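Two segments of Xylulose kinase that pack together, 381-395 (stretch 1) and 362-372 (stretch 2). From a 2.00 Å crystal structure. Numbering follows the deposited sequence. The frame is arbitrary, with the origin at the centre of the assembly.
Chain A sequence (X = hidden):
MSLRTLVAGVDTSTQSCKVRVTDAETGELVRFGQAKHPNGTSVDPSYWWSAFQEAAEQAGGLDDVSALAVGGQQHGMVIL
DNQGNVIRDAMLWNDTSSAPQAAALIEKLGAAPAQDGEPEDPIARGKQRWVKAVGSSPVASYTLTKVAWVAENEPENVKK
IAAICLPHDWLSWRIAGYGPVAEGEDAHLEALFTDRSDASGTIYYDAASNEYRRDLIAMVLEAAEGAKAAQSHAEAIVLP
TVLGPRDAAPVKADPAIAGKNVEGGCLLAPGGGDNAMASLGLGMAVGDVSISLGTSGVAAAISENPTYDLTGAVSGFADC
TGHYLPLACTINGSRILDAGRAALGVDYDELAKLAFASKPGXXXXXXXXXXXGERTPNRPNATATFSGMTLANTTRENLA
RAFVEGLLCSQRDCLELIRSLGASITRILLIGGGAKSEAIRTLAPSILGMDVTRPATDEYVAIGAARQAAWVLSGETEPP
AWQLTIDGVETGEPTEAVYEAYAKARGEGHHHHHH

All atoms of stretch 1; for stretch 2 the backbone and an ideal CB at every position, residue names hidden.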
# COMPACT_ATOMS: atom_id res chain seq x y z
N ASN A 381 5.62 18.57 -10.67
CA ASN A 381 5.34 19.99 -10.87
C ASN A 381 4.37 20.23 -12.02
O ASN A 381 4.30 21.33 -12.55
CB ASN A 381 6.64 20.77 -11.13
CG ASN A 381 7.77 20.34 -10.22
OD1 ASN A 381 8.78 19.79 -10.68
ND2 ASN A 381 7.61 20.57 -8.92
N ALA A 382 3.65 19.18 -12.39
CA ALA A 382 2.71 19.27 -13.50
C ALA A 382 1.43 19.94 -13.06
O ALA A 382 1.13 20.05 -11.87
CB ALA A 382 2.42 17.88 -14.07
N THR A 383 0.66 20.39 -14.04
CA THR A 383 -0.60 21.05 -13.77
C THR A 383 -1.64 20.47 -14.74
O THR A 383 -1.28 19.88 -15.75
CB THR A 383 -0.43 22.57 -13.98
OG1 THR A 383 -1.51 23.26 -13.35
CG2 THR A 383 -0.36 22.91 -15.46
N ALA A 384 -2.93 20.62 -14.43
CA ALA A 384 -3.97 20.06 -15.29
C ALA A 384 -4.21 20.89 -16.54
O ALA A 384 -4.06 22.13 -16.53
CB ALA A 384 -5.27 19.85 -14.51
N THR A 385 -4.63 20.22 -17.62
CA THR A 385 -4.76 20.84 -18.94
C THR A 385 -5.99 20.39 -19.73
O THR A 385 -6.13 19.21 -20.02
CB THR A 385 -3.54 20.50 -19.79
OG1 THR A 385 -2.36 21.05 -19.20
CG2 THR A 385 -3.70 21.05 -21.21
N PHE A 386 -6.86 21.34 -20.09
CA PHE A 386 -7.93 21.09 -21.06
C PHE A 386 -7.43 21.42 -22.46
O PHE A 386 -6.93 22.52 -22.69
CB PHE A 386 -9.14 21.98 -20.79
CG PHE A 386 -10.11 21.41 -19.78
CD1 PHE A 386 -10.77 20.22 -20.03
CD2 PHE A 386 -10.39 22.10 -18.61
CE1 PHE A 386 -11.69 19.70 -19.10
CE2 PHE A 386 -11.30 21.60 -17.68
CZ PHE A 386 -11.95 20.40 -17.93
N SER A 387 -7.58 20.49 -23.40
CA SER A 387 -7.17 20.72 -24.78
C SER A 387 -8.28 20.36 -25.77
O SER A 387 -9.33 19.85 -25.39
CB SER A 387 -5.89 19.95 -25.10
OG SER A 387 -6.11 18.55 -25.07
N GLY A 388 -8.05 20.64 -27.05
CA GLY A 388 -8.99 20.30 -28.11
C GLY A 388 -10.24 21.17 -28.13
O GLY A 388 -11.24 20.83 -28.76
N MSE A 389 -10.17 22.32 -27.46
CA MSE A 389 -11.33 23.19 -27.38
C MSE A 389 -11.58 23.99 -28.64
O MSE A 389 -10.64 24.44 -29.31
CB MSE A 389 -11.25 24.10 -26.17
CG MSE A 389 -11.79 23.44 -24.93
SE MSE A 389 -11.51 24.59 -23.39
CE MSE A 389 -12.48 26.17 -23.99
N THR A 390 -12.86 24.19 -28.89
CA THR A 390 -13.41 24.69 -30.13
C THR A 390 -14.63 25.53 -29.74
O THR A 390 -15.21 25.29 -28.69
CB THR A 390 -13.82 23.46 -30.99
OG1 THR A 390 -12.92 23.33 -32.10
CG2 THR A 390 -15.24 23.55 -31.49
N LEU A 391 -15.01 26.52 -30.55
CA LEU A 391 -16.21 27.29 -30.20
C LEU A 391 -17.42 26.35 -30.09
O LEU A 391 -18.15 26.37 -29.09
CB LEU A 391 -16.49 28.42 -31.20
CG LEU A 391 -17.67 29.36 -30.86
CD1 LEU A 391 -17.54 29.98 -29.46
CD2 LEU A 391 -17.85 30.46 -31.91
N ALA A 392 -17.62 25.52 -31.11
CA ALA A 392 -18.72 24.56 -31.12
C ALA A 392 -18.73 23.61 -29.91
O ALA A 392 -19.79 23.35 -29.34
CB ALA A 392 -18.71 23.75 -32.42
N ASN A 393 -17.57 23.11 -29.52
CA ASN A 393 -17.54 22.09 -28.47
C ASN A 393 -17.31 22.61 -27.06
O ASN A 393 -17.41 21.84 -26.10
CB ASN A 393 -16.57 20.95 -28.82
CG ASN A 393 -15.11 21.33 -28.65
OD1 ASN A 393 -14.78 22.39 -28.09
ND2 ASN A 393 -14.21 20.47 -29.13
N THR A 394 -17.03 23.90 -26.91
CA THR A 394 -16.76 24.44 -25.59
C THR A 394 -18.05 24.75 -24.83
O THR A 394 -18.53 25.88 -24.81
CB THR A 394 -15.84 25.67 -25.63
OG1 THR A 394 -14.56 25.29 -26.16
CG2 THR A 394 -15.65 26.23 -24.23
N THR A 395 -18.60 23.71 -24.22
CA THR A 395 -19.89 23.79 -23.56
C THR A 395 -19.84 23.00 -22.25
O THR A 395 -18.93 22.20 -22.06
CB THR A 395 -20.98 23.18 -24.45
OG1 THR A 395 -20.66 21.80 -24.72
CG2 THR A 395 -21.07 23.94 -25.77
N UNK A 362 -16.15 13.51 -25.75
CA UNK A 362 -16.57 14.86 -25.38
C UNK A 362 -16.42 15.81 -26.57
O UNK A 362 -16.01 16.96 -26.41
CB UNK A 362 -15.76 15.37 -24.19
N UNK A 363 -16.75 15.31 -27.75
CA UNK A 363 -16.65 16.11 -28.96
C UNK A 363 -15.30 16.82 -29.08
O UNK A 363 -15.23 17.96 -29.55
CB UNK A 363 -17.78 17.14 -28.99
N UNK A 364 -14.24 16.15 -28.63
CA UNK A 364 -12.88 16.58 -28.90
C UNK A 364 -12.12 17.18 -27.73
O UNK A 364 -10.91 17.37 -27.82
CB UNK A 364 -12.91 17.60 -30.04
N UNK A 365 -12.81 17.49 -26.65
CA UNK A 365 -12.15 18.04 -25.48
C UNK A 365 -11.52 16.95 -24.62
O UNK A 365 -12.17 15.97 -24.26
CB UNK A 365 -13.15 18.85 -24.65
N UNK A 366 -10.25 17.13 -24.29
CA UNK A 366 -9.54 16.20 -23.44
C UNK A 366 -9.01 16.91 -22.20
O UNK A 366 -8.43 18.01 -22.30
CB UNK A 366 -8.40 15.54 -24.21
N UNK A 367 -9.22 16.29 -21.05
CA UNK A 367 -8.63 16.76 -19.80
C UNK A 367 -7.49 15.83 -19.40
O UNK A 367 -7.69 14.61 -19.34
CB UNK A 367 -9.68 16.84 -18.69
N UNK A 368 -6.31 16.39 -19.17
CA UNK A 368 -5.23 15.68 -18.49
C UNK A 368 -5.22 16.22 -17.07
O UNK A 368 -4.72 17.31 -16.82
CB UNK A 368 -3.88 15.87 -19.18
N UNK A 369 -5.77 15.44 -16.13
CA UNK A 369 -6.17 15.98 -14.83
C UNK A 369 -5.06 16.01 -13.79
O UNK A 369 -5.30 15.57 -12.67
CB UNK A 369 -7.34 15.16 -14.28
N UNK A 370 -3.88 16.52 -14.14
CA UNK A 370 -2.79 16.55 -13.17
C UNK A 370 -2.90 17.75 -12.23
O UNK A 370 -1.94 18.50 -12.02
CB UNK A 370 -1.44 16.58 -13.89
N UNK A 371 -4.08 17.94 -11.64
CA UNK A 371 -4.25 19.00 -10.66
C UNK A 371 -3.21 18.80 -9.57
O UNK A 371 -3.19 17.76 -8.92
CB UNK A 371 -5.67 19.01 -10.08
N UNK A 372 -2.34 19.79 -9.39
CA UNK A 372 -1.31 19.70 -8.36
C UNK A 372 -0.28 18.59 -8.65
O UNK A 372 0.28 18.01 -7.73
CB UNK A 372 -1.97 19.46 -7.00

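Position 362 has phi/psi of 55/39 and no atom of stretch 1 within 5.5 Å of its ideal CB, so stretch 1 sets no limit on size; the positive phi would favour glycine, asparagine or aspartate, but other residues can adopt it, and A362 is deposited. At 363 phi is again positive (49/36), favouring the same three. The ideal CB points toward stretch 1, 4.0 Å from N393 CB. The residue is N363, whose backbone does the bonding: N393 ND2 donates to N363 O at 2.7 Å.

At 364, with phi/psi 107/-12, a CB would jam against the preceding carbonyl and sit 3.3 Å from N393 ND2. Glycine is called for, and G364 is found.

At 365 CA-to-CB points sideways, with the ideal CB 4.0 Å from S387 O. The space beyond is lined by F386, M389 and the N393 backbone, which suits isoleucine, leucine or valine. I365 (m, t) brings its end nearer: CG2 lies 3.8 Å from F386 CD1, CG1 3.9 Å from M389 CG, and CD1 3.2 Å from N393 O.

Positions 366 to 368 pair antiparallel with 385 to 387, so side chains alternate between faces. The ideal CB of 366 shares a face with S387 and lies 3.9 Å from S387 OG; threonine, serine or valine would fit. T366 is deposited, and its backbone forms both bonds of the pair, T366 N to S387 O (3.1 Å) and S387 N to T366 O (2.8 Å).

At 367, on the face of F386, the ideal CB is 3.5 Å from F386 CE1, favouring an apolar chain. L367 sets CD1 over one face of that ring, 4.0 Å from its centroid and 10° off the normal.

Position 368 shares the face of T385, its ideal CB 4.1 Å from T385 O; a beta-branched residue suits the strand. V368 bonds through its backbone, V368 N to T385 O and T385 N to V368 O, each 3.0 Å.

Position 369 points away; phi of -86 suits most residues, proline included, and stretch 1 does not choose among them; P369 is deposited. At 370 the ideal CB points toward stretch 1, 4.1 Å from A382 CB, where aliphatic or aromatic groups would suit. Y370 places CD2 4.0 Å from A382 CB, while its end leads away.

Although 371 points away, the ideal CB of 371 is 4.5 Å from A384 CB, so a broad apolar chain could still cover that methyl. F371 does: A384 CB stands 3.5 Å from its ring centroid, over the face. Position 372 (66/30) points away from stretch 1; glycine, asparagine or aspartate fit, and D372 is deposited.

Stretch 2, residues 362-372: ANGITLVPYFD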
# COMPACT_ATOMS: atom_id res chain seq x y z
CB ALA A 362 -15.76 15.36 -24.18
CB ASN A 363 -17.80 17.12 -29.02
CG ASN A 363 -19.13 16.46 -29.33
OD1 ASN A 363 -19.37 16.03 -30.46
ND2 ASN A 363 -19.99 16.35 -28.32
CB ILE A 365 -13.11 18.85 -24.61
CG1 ILE A 365 -13.65 20.06 -25.40
CG2 ILE A 365 -12.43 19.28 -23.31
CD1 ILE A 365 -14.72 20.83 -24.64
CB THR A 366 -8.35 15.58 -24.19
OG1 THR A 366 -8.83 14.82 -25.30
CG2 THR A 366 -7.55 14.68 -23.26
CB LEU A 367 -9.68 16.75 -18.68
CG LEU A 367 -9.13 17.00 -17.28
CD1 LEU A 367 -8.40 18.36 -17.21
CD2 LEU A 367 -10.22 16.91 -16.21
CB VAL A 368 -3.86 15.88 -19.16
CG1 VAL A 368 -2.75 15.17 -18.35
CG2 VAL A 368 -3.88 15.38 -20.59
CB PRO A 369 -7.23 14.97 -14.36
CG PRO A 369 -7.15 13.79 -15.31
CD PRO A 369 -5.96 13.98 -16.19
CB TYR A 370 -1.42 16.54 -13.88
CG TYR A 370 -1.19 15.35 -14.78
CD1 TYR A 370 -1.99 14.21 -14.70
CD2 TYR A 370 -0.15 15.34 -15.70
CE1 TYR A 370 -1.78 13.11 -15.53
CE2 TYR A 370 0.08 14.26 -16.52
CZ TYR A 370 -0.73 13.15 -16.43
OH TYR A 370 -0.49 12.09 -17.26
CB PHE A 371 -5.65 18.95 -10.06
CG PHE A 371 -6.74 19.17 -11.07
CD1 PHE A 371 -7.10 20.46 -11.45
CD2 PHE A 371 -7.39 18.10 -11.65
CE1 PHE A 371 -8.09 20.67 -12.38
CE2 PHE A 371 -8.39 18.30 -12.59
CZ PHE A 371 -8.74 19.59 -12.95
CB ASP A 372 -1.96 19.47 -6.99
CG ASP A 372 -3.02 20.52 -6.67
OD1 ASP A 372 -2.65 21.65 -6.30
OD2 ASP A 372 -4.22 20.21 -6.80
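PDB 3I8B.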